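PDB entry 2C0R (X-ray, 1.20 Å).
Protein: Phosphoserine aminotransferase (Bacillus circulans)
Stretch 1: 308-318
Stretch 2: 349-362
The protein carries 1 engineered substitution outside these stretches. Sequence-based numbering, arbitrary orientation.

Stretch 1, residues 308-318: ELEKEFVKASE
Stretch 2, residues 349-362: ALVQFMEHFKRSRG

How do the two stretches lie against each other? Both are α-helical, 308-318 throughout and 349-361 up to the chain terminus at Gly-362, with phi/psi near -63/-42 except at Ser-360 (-89/-24) and Arg-361 (-114/-3). Their N-to-C directions cross at 129°, and the axes approach to 11.1 Å. The register runs backwards: CA to CA, Leu-309 to Arg-361 is 8.3 Å, Phe-313 to Phe-357 7.1 Å, Ser-317 to Phe-353 7.3 Å.

What fills the gap between the axes? Three buried phenylalanines do, apolar rings suited to a contact covering 467 Å² over both sides. All have chi1 t (Phe-313 174°, Phe-353 174°, Phe-357 -167°), with chi2 of 101°, 79° and 91°. With CA-to-CB toward the partner, Phe-353 and Phe-357 at t carry their rings onto the other helix; Phe-313, sideways, sets its ring against both. The edge of Phe-353 meets the face of Phe-313, planes at 72°, CE2 of Phe-353 3.6 Å from CE1 of Phe-313. Phe-313 presents its edge to the face of Phe-357, planes at 75°, while its CB lies over that face. Met-354 (m, t, p) brings CG to 3.7 Å from CZ of Phe-313, at the ring edge.

Where do two rings meet the other helix's backbone? Phe-357 is a knob among Leu-309, Glu-312, Phe-313 and Ala-316, its CZ 3.4 Å from N of Phe-313. CZ of Phe-353 lies 3.3 Å from N of Ser-317 and 3.8 Å from the small CB of Ala-316. Ser-317, chi1 p, folds OG back to O of Val-314 (2.8 Å), satisfying its hydroxyl.

What closes the polar margin? No hydrogen bond crosses, but Glu-312 (t, p) and Arg-361 (m, p, t), partly exposed, keep their charges and form a salt bridge, OE2 to NH2 3.5 Å. NH1 of Arg-361 donates to OG of Ser-360 (2.9 Å). Leu-309 (m, t) places CD2 4.1 Å from CB of Arg-361.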

# COMPACT_ATOMS: atom_id res chain seq x y z
N GLU A 308 -4.42 11.78 35.32
CA GLU A 308 -3.38 11.09 36.09
C GLU A 308 -3.85 9.66 36.33
O GLU A 308 -3.09 8.71 36.18
CB GLU A 308 -3.08 11.88 37.36
CG GLU A 308 -2.84 13.37 37.12
CD GLU A 308 -4.06 14.25 36.97
OE1 GLU A 308 -4.70 14.27 35.89
OE2 GLU A 308 -4.46 14.95 37.92
N LEU A 309 -5.14 9.47 36.65
CA LEU A 309 -5.63 8.11 36.86
C LEU A 309 -5.60 7.29 35.58
O LEU A 309 -5.30 6.09 35.63
CB LEU A 309 -7.07 8.17 37.39
CG LEU A 309 -7.29 8.22 38.91
CD1 LEU A 309 -8.76 8.48 39.18
CD2 LEU A 309 -6.79 6.93 39.56
N GLU A 310 -5.94 7.98 34.48
CA GLU A 310 -5.92 7.31 33.19
C GLU A 310 -4.51 6.86 32.83
O GLU A 310 -4.34 5.75 32.38
CB GLU A 310 -6.44 8.27 32.08
CG GLU A 310 -7.92 8.53 32.38
CD GLU A 310 -8.55 9.54 31.43
OE1 GLU A 310 -7.87 10.28 30.68
OE2 GLU A 310 -9.77 9.60 31.40
N LYS A 311 -3.51 7.72 33.06
CA LYS A 311 -2.14 7.28 32.82
C LYS A 311 -1.80 6.06 33.67
O LYS A 311 -1.14 5.10 33.24
CB LYS A 311 -1.21 8.45 33.14
CG LYS A 311 0.04 8.05 33.88
CD LYS A 311 -0.05 8.25 35.41
CE LYS A 311 1.09 7.43 36.03
NZ LYS A 311 1.30 6.19 35.22
N GLU A 312 -2.25 6.07 34.92
CA GLU A 312 -1.98 4.97 35.84
C GLU A 312 -2.64 3.69 35.35
O GLU A 312 -2.04 2.62 35.37
CB GLU A 312 -2.49 5.32 37.25
CG GLU A 312 -2.17 4.22 38.25
CD GLU A 312 -0.73 4.33 38.72
OE1 GLU A 312 -0.06 5.34 38.39
OE2 GLU A 312 -0.28 3.40 39.41
N PHE A 313 -3.89 3.78 34.89
CA PHE A 313 -4.61 2.62 34.40
C PHE A 313 -3.83 2.05 33.23
O PHE A 313 -3.66 0.84 33.09
CB PHE A 313 -5.99 3.07 33.97
CG PHE A 313 -6.87 2.04 33.29
CD1 PHE A 313 -7.87 1.43 34.05
CD2 PHE A 313 -6.80 1.73 31.95
CE1 PHE A 313 -8.71 0.50 33.51
CE2 PHE A 313 -7.60 0.75 31.40
CZ PHE A 313 -8.58 0.15 32.17
N VAL A 314 -3.38 2.89 32.30
CA VAL A 314 -2.71 2.38 31.07
C VAL A 314 -1.46 1.63 31.46
O VAL A 314 -1.14 0.52 31.02
CB VAL A 314 -2.40 3.55 30.11
CG1 VAL A 314 -1.38 3.14 29.05
CG2 VAL A 314 -3.66 4.11 29.45
N LYS A 315 -0.71 2.28 32.36
CA LYS A 315 0.59 1.73 32.71
C LYS A 315 0.37 0.40 33.40
O LYS A 315 1.03 -0.61 33.10
CB LYS A 315 1.32 2.74 33.59
N ALA A 316 -0.59 0.36 34.33
CA ALA A 316 -0.84 -0.91 34.99
C ALA A 316 -1.35 -1.93 34.00
O ALA A 316 -1.00 -3.10 34.07
CB ALA A 316 -1.84 -0.62 36.10
N SER A 317 -2.22 -1.52 33.06
CA SER A 317 -2.69 -2.49 32.10
C SER A 317 -1.57 -3.06 31.22
O SER A 317 -1.57 -4.26 30.89
CB SER A 317 -3.75 -1.93 31.16
OG SER A 317 -3.25 -1.09 30.15
N GLU A 318 -0.58 -2.27 30.88
CA GLU A 318 0.54 -2.78 30.08
C GLU A 318 1.33 -3.83 30.84
O GLU A 318 1.84 -4.79 30.25
CB GLU A 318 1.42 -1.60 29.66
CG GLU A 318 0.72 -0.75 28.61
CD GLU A 318 1.38 0.57 28.31
OE1 GLU A 318 2.16 1.13 29.13
OE2 GLU A 318 1.11 1.09 27.19
N ALA A 349 -10.71 -10.52 30.08
CA ALA A 349 -9.53 -10.09 30.83
C ALA A 349 -9.56 -8.61 31.12
O ALA A 349 -9.25 -8.18 32.24
CB ALA A 349 -8.26 -10.49 30.08
N LEU A 350 -9.98 -7.80 30.15
CA LEU A 350 -10.04 -6.37 30.36
C LEU A 350 -11.00 -6.01 31.48
O LEU A 350 -10.71 -5.17 32.37
CB LEU A 350 -10.48 -5.68 29.03
CG LEU A 350 -10.74 -4.18 29.20
CD1 LEU A 350 -9.51 -3.45 29.68
CD2 LEU A 350 -11.30 -3.60 27.88
N VAL A 351 -12.17 -6.64 31.49
CA VAL A 351 -13.17 -6.31 32.51
C VAL A 351 -12.65 -6.70 33.87
O VAL A 351 -12.92 -6.00 34.85
CB VAL A 351 -14.49 -7.04 32.16
CG1 VAL A 351 -15.42 -7.13 33.36
CG2 VAL A 351 -15.13 -6.32 30.96
N GLN A 352 -11.93 -7.81 33.96
CA GLN A 352 -11.33 -8.24 35.23
C GLN A 352 -10.33 -7.20 35.68
O GLN A 352 -10.35 -6.79 36.85
CB GLN A 352 -10.68 -9.61 35.07
CG GLN A 352 -11.60 -10.78 34.77
CD GLN A 352 -10.91 -12.11 34.53
OE1 GLN A 352 -11.54 -13.01 33.95
NE2 GLN A 352 -9.66 -12.28 34.94
N PHE A 353 -9.47 -6.78 34.75
CA PHE A 353 -8.50 -5.73 35.07
C PHE A 353 -9.20 -4.45 35.52
O PHE A 353 -8.79 -3.82 36.49
CB PHE A 353 -7.60 -5.47 33.86
CG PHE A 353 -6.69 -4.27 34.13
CD1 PHE A 353 -5.56 -4.46 34.93
CD2 PHE A 353 -6.96 -3.01 33.62
CE1 PHE A 353 -4.74 -3.39 35.23
CE2 PHE A 353 -6.12 -1.93 33.92
CZ PHE A 353 -5.00 -2.13 34.71
N MET A 354 -10.25 -4.09 34.81
CA MET A 354 -10.98 -2.89 35.18
C MET A 354 -11.60 -3.00 36.56
O MET A 354 -11.65 -2.02 37.29
CB MET A 354 -12.11 -2.62 34.14
CG MET A 354 -11.53 -2.03 32.85
SD MET A 354 -12.80 -2.00 31.56
CE MET A 354 -13.87 -0.68 32.17
N GLU A 355 -12.08 -4.20 36.93
CA GLU A 355 -12.64 -4.39 38.27
C GLU A 355 -11.57 -4.24 39.33
O GLU A 355 -11.76 -3.56 40.33
CB GLU A 355 -13.29 -5.77 38.33
CG GLU A 355 -13.83 -6.03 39.72
CD GLU A 355 -15.09 -5.29 40.10
OE1 GLU A 355 -15.40 -5.28 41.30
OE2 GLU A 355 -15.78 -4.70 39.23
N HIS A 356 -10.41 -4.86 39.14
CA HIS A 356 -9.28 -4.71 40.04
C HIS A 356 -8.83 -3.25 40.19
O HIS A 356 -8.58 -2.76 41.31
CB HIS A 356 -8.04 -5.51 39.60
CG HIS A 356 -6.79 -5.17 40.37
ND1 HIS A 356 -6.60 -5.47 41.71
CD2 HIS A 356 -5.64 -4.54 40.01
CE1 HIS A 356 -5.44 -5.06 42.15
NE2 HIS A 356 -4.83 -4.49 41.12
N PHE A 357 -8.70 -2.55 39.07
CA PHE A 357 -8.19 -1.18 39.17
C PHE A 357 -9.18 -0.29 39.89
O PHE A 357 -8.81 0.55 40.70
CB PHE A 357 -7.87 -0.69 37.74
CG PHE A 357 -7.05 0.58 37.74
CD1 PHE A 357 -5.67 0.52 37.73
CD2 PHE A 357 -7.69 1.81 37.78
CE1 PHE A 357 -4.96 1.70 37.70
CE2 PHE A 357 -6.97 2.98 37.75
CZ PHE A 357 -5.59 2.93 37.76
N LYS A 358 -10.46 -0.49 39.61
CA LYS A 358 -11.50 0.25 40.35
C LYS A 358 -11.50 0.05 41.84
O LYS A 358 -11.61 0.97 42.64
CB LYS A 358 -12.84 -0.22 39.74
CG LYS A 358 -14.07 0.33 40.47
CD LYS A 358 -15.30 -0.22 39.74
CE LYS A 358 -15.56 -1.68 40.04
NZ LYS A 358 -16.76 -2.15 39.29
N ARG A 359 -11.40 -1.25 42.20
CA ARG A 359 -11.36 -1.59 43.61
C ARG A 359 -10.14 -1.02 44.33
O ARG A 359 -10.28 -0.70 45.53
CB ARG A 359 -11.38 -3.13 43.79
CG ARG A 359 -12.69 -3.80 43.44
CD ARG A 359 -12.73 -5.25 43.85
NE ARG A 359 -12.00 -6.17 42.99
CZ ARG A 359 -12.50 -7.30 42.51
NH1 ARG A 359 -13.75 -7.65 42.81
NH2 ARG A 359 -11.75 -8.07 41.74
N SER A 360 -8.97 -0.97 43.70
CA SER A 360 -7.75 -0.50 44.35
C SER A 360 -7.55 1.00 44.22
O SER A 360 -6.89 1.65 45.05
CB SER A 360 -6.56 -1.31 43.77
OG SER A 360 -6.50 -1.17 42.36
N ARG A 361 -8.15 1.64 43.22
CA ARG A 361 -7.85 3.06 43.02
C ARG A 361 -9.05 3.95 43.28
O ARG A 361 -8.99 5.18 43.22
CB ARG A 361 -7.31 3.36 41.61
CG ARG A 361 -5.78 3.22 41.54
CD ARG A 361 -5.40 1.73 41.45
NE ARG A 361 -4.06 1.61 40.92
CZ ARG A 361 -3.42 0.45 40.71
NH1 ARG A 361 -4.03 -0.69 41.01
NH2 ARG A 361 -2.20 0.54 40.21
N GLY A 362 -10.18 3.31 43.57
CA GLY A 362 -11.38 4.15 43.73
C GLY A 362 -11.94 3.95 45.13
O GLY A 362 -13.13 4.27 45.36
OXT GLY A 362 -11.12 3.46 45.93